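Local coordinates for enoyl-acyl carrier protein reductase (PDB 6KIA) that probably catalyses the NADH-dependent reduction of enoyl-acyl carrier protein, a step of fatty acid synthesis, and confers resistance to triclosan, at residues V302-F307 / D374-T379. Sequence-based numbering, arbitrary orientation.
Sequences VELSLF and DIMIGT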
ATOM      1  N   VAL A 302      -9.127  -9.295  -4.321  1.00 20.14           N
ATOM      2  CA  VAL A 302      -8.925  -7.859  -4.155  1.00 18.87           C
ATOM      3  C   VAL A 302      -9.139  -7.136  -5.498  1.00 18.14           C
ATOM      4  O   VAL A 302      -9.705  -6.020  -5.565  1.00 18.50           O
ATOM      5  CB  VAL A 302      -7.513  -7.553  -3.554  1.00 20.00           C
ATOM      6  CG1 VAL A 302      -6.380  -7.857  -4.540  1.00 25.30           C
ATOM      7  CG2 VAL A 302      -7.437  -6.087  -3.035  1.00 21.53           C
ATOM      8  N   GLU A 303      -8.732  -7.806  -6.567  1.00 17.86           N
ATOM      9  CA  GLU A 303      -8.760  -7.209  -7.896  1.00 23.08           C
ATOM     10  C   GLU A 303     -10.194  -7.073  -8.449  1.00 22.73           C
ATOM     11  O   GLU A 303     -10.429  -6.341  -9.421  1.00 18.91           O
ATOM     12  CB  GLU A 303      -7.899  -8.049  -8.858  1.00 22.99           C
ATOM     13  CG  GLU A 303      -8.617  -9.294  -9.399  1.00 20.56           C
ATOM     14  CD  GLU A 303      -8.739 -10.453  -8.431  1.00 27.60           C
ATOM     15  OE1 GLU A 303      -8.148 -10.422  -7.329  1.00 26.73           O
ATOM     16  OE2 GLU A 303      -9.518 -11.382  -8.763  1.00 30.81           O
ATOM     17  N   LEU A 304     -11.159  -7.770  -7.839  1.00 19.22           N
ATOM     18  CA  LEU A 304     -12.538  -7.650  -8.280  1.00 16.96           C
ATOM     19  C   LEU A 304     -12.994  -6.215  -8.164  1.00 22.56           C
ATOM     20  O   LEU A 304     -13.838  -5.760  -8.971  1.00 19.91           O
ATOM     21  CB  LEU A 304     -13.462  -8.565  -7.459  1.00 19.47           C
ATOM     22  CG  LEU A 304     -13.179 -10.052  -7.619  1.00 20.24           C
ATOM     23  CD1 LEU A 304     -14.171 -10.805  -6.758  1.00 19.62           C
ATOM     24  CD2 LEU A 304     -13.310 -10.495  -9.084  1.00 20.25           C
ATOM     25  N   SER A 305     -12.408  -5.490  -7.205  1.00 18.94           N
ATOM     26  CA  SER A 305     -12.809  -4.097  -6.998  1.00 18.92           C
ATOM     27  C   SER A 305     -12.354  -3.171  -8.123  1.00 19.96           C
ATOM     28  O   SER A 305     -12.918  -2.103  -8.304  1.00 21.72           O
ATOM     29  CB  SER A 305     -12.262  -3.582  -5.670  1.00 17.42           C
ATOM     30  OG  SER A 305     -12.802  -4.326  -4.576  1.00 18.68           O
ATOM     31  N   LEU A 306     -11.378  -3.611  -8.903  1.00 16.40           N
ATOM     32  CA  LEU A 306     -10.712  -2.735  -9.861  1.00 17.33           C
ATOM     33  C   LEU A 306     -11.414  -2.656 -11.227  1.00 19.58           C
ATOM     34  O   LEU A 306     -11.378  -1.614 -11.885  1.00 22.19           O
ATOM     35  CB  LEU A 306      -9.259  -3.206 -10.032  1.00 21.07           C
ATOM     36  CG  LEU A 306      -8.339  -2.483 -11.017  1.00 17.60           C
ATOM     37  CD1 LEU A 306      -8.149  -1.017 -10.619  1.00 16.15           C
ATOM     38  CD2 LEU A 306      -7.006  -3.225 -11.013  1.00 21.37           C
ATOM     39  N   PHE A 307     -12.076  -3.734 -11.647  1.00 18.37           N
ATOM     40  CA  PHE A 307     -12.673  -3.747 -12.999  1.00 17.07           C
ATOM     41  C   PHE A 307     -13.615  -2.577 -13.338  1.00 16.52           C
ATOM     42  O   PHE A 307     -13.572  -2.060 -14.469  1.00 17.92           O
ATOM     43  CB  PHE A 307     -13.403  -5.075 -13.225  1.00 19.89           C
ATOM     44  CG  PHE A 307     -12.497  -6.270 -13.201  1.00 18.32           C
ATOM     45  CD1 PHE A 307     -11.618  -6.511 -14.245  1.00 20.47           C
ATOM     46  CD2 PHE A 307     -12.529  -7.156 -12.137  1.00 16.78           C
ATOM     47  CE1 PHE A 307     -10.769  -7.625 -14.225  1.00 18.16           C
ATOM     48  CE2 PHE A 307     -11.704  -8.280 -12.111  1.00 21.05           C
ATOM     49  CZ  PHE A 307     -10.829  -8.526 -13.147  1.00 20.38           C
ATOM     50  N   ASP A 374     -16.804 -18.186  -1.015  1.00 23.53           N
ATOM     51  CA  ASP A 374     -17.304 -18.882  -2.184  1.00 24.84           C
ATOM     52  C   ASP A 374     -17.526 -17.907  -3.329  1.00 23.54           C
ATOM     53  O   ASP A 374     -17.081 -18.153  -4.455  1.00 28.64           O
ATOM     54  CB  ASP A 374     -18.610 -19.620  -1.867  1.00 27.79           C
ATOM     55  CG  ASP A 374     -18.367 -21.023  -1.332  1.00 46.96           C
ATOM     56  OD1 ASP A 374     -17.864 -21.884  -2.084  1.00 53.76           O
ATOM     57  OD2 ASP A 374     -18.699 -21.267  -0.155  1.00 52.48           O
ATOM     58  N   ILE A 375     -18.221 -16.802  -3.055  1.00 24.01           N
ATOM     59  CA  ILE A 375     -18.547 -15.903  -4.154  1.00 20.52           C
ATOM     60  C   ILE A 375     -17.321 -15.105  -4.653  1.00 26.47           C
ATOM     61  O   ILE A 375     -17.173 -14.863  -5.863  1.00 24.14           O
ATOM     62  CB  ILE A 375     -19.704 -14.940  -3.772  1.00 24.85           C
ATOM     63  CG1 ILE A 375     -20.233 -14.217  -5.008  1.00 24.89           C
ATOM     64  CG2 ILE A 375     -19.302 -13.972  -2.663  1.00 27.74           C
ATOM     65  CD1 ILE A 375     -21.397 -13.296  -4.721  1.00 29.85           C
ATOM     66  N   MET A 376     -16.447 -14.704  -3.738  1.00 22.82           N
ATOM     67  CA  MET A 376     -15.283 -13.877  -4.111  1.00 23.91           C
ATOM     68  C   MET A 376     -14.238 -14.721  -4.840  1.00 23.01           C
ATOM     69  O   MET A 376     -13.756 -14.358  -5.913  1.00 23.48           O
ATOM     70  CB  MET A 376     -14.651 -13.212  -2.892  1.00 26.43           C
ATOM     71  CG  MET A 376     -13.435 -12.381  -3.265  1.00 21.33           C
ATOM     72  SD  MET A 376     -12.748 -11.454  -1.876  1.00 23.72           S
ATOM     73  CE  MET A 376     -12.124 -12.813  -0.884  1.00 26.48           C
ATOM     74  N   ILE A 377     -13.881 -15.862  -4.265  1.00 21.04           N
ATOM     75  CA  ILE A 377     -12.880 -16.693  -4.908  1.00 21.54           C
ATOM     76  C   ILE A 377     -13.431 -17.325  -6.187  1.00 29.43           C
ATOM     77  O   ILE A 377     -12.717 -17.423  -7.193  1.00 29.88           O
ATOM     78  CB  ILE A 377     -12.387 -17.791  -3.950  1.00 24.34           C
ATOM     79  CG1 ILE A 377     -11.879 -17.160  -2.658  1.00 31.49           C
ATOM     80  CG2 ILE A 377     -11.360 -18.701  -4.629  1.00 28.28           C
ATOM     81  CD1 ILE A 377     -10.538 -16.500  -2.782  1.00 37.87           C
ATOM     82  N   GLY A 378     -14.706 -17.719  -6.159  1.00 27.34           N
ATOM     83  CA  GLY A 378     -15.348 -18.265  -7.341  1.00 28.08           C
ATOM     84  C   GLY A 378     -15.350 -17.259  -8.483  1.00 24.50           C
ATOM     85  O   GLY A 378     -14.981 -17.588  -9.629  1.00 23.49           O
ATOM     86  N   THR A 379     -15.772 -16.031  -8.176  1.00 21.38           N
ATOM     87  CA  THR A 379     -15.840 -14.984  -9.200  1.00 22.10           C
ATOM     88  C   THR A 379     -14.443 -14.634  -9.742  1.00 25.51           C
ATOM     89  O   THR A 379     -14.228 -14.521 -10.973  1.00 23.14           O
ATOM     90  CB  THR A 379     -16.537 -13.716  -8.644  1.00 23.40           C
ATOM     91  OG1 THR A 379     -17.861 -14.059  -8.165  1.00 23.08           O
ATOM     92  CG2 THR A 379     -16.644 -12.659  -9.712  1.00 23.50           C
TER
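L304 carries this contact by reaching from the 3-10 turn that holds it onto helix 370-385, where its two methyl branches meet M376 and T379. The interaction is apolar, with no hydrogen bond across the two segments. CD1 lies 3.9 Å from CG of M376, so the first branch meets the start of the methionine chain rather than its sulfur. The same CD1 approaches the backbone O of M376 at 3.7 Å, a van der Waals contact with the helix backbone. CD2 takes the neighbouring site one helical turn on, 4.0 Å from CG2 of T379. A forked leucine suits this place because its branches can serve two residues three apart on one helix face.

With chi1 at -57°, T379 sets CG2 anti to its backbone N, as the methyl facing L304, and leaves OG1 beside that N, where it can reach back to O of I375.

Enoyl reductases of this kind are built on a Rossmann-type nucleotide-binding fold, and here the 302-307 segment, which follows the parallel strand 283-287 and precedes helix 309-315, packs on helix 370-385. The L304 side chain lies about 12 Å from the bound NADH. Y349 of helix 339-351 touches both L304 and M376, and I383, further along helix 370-385, touches L304.

Polar side chains near the contact bond beside it and not across it. T379 OG1 donates to O of I375 in a short bond of 2.5 Å, approaching at a C=O...donor angle of 156° and tilted 18° from the carbonyl plane. That oxygen also accepts from N of T379; the hydroxyl bond holds the threonine's chi1, while the backbone bond belongs to the helix. E303, beside the leucine, gives OE2 to the hydroxyl of S380, a polar link between the loop and the same helix.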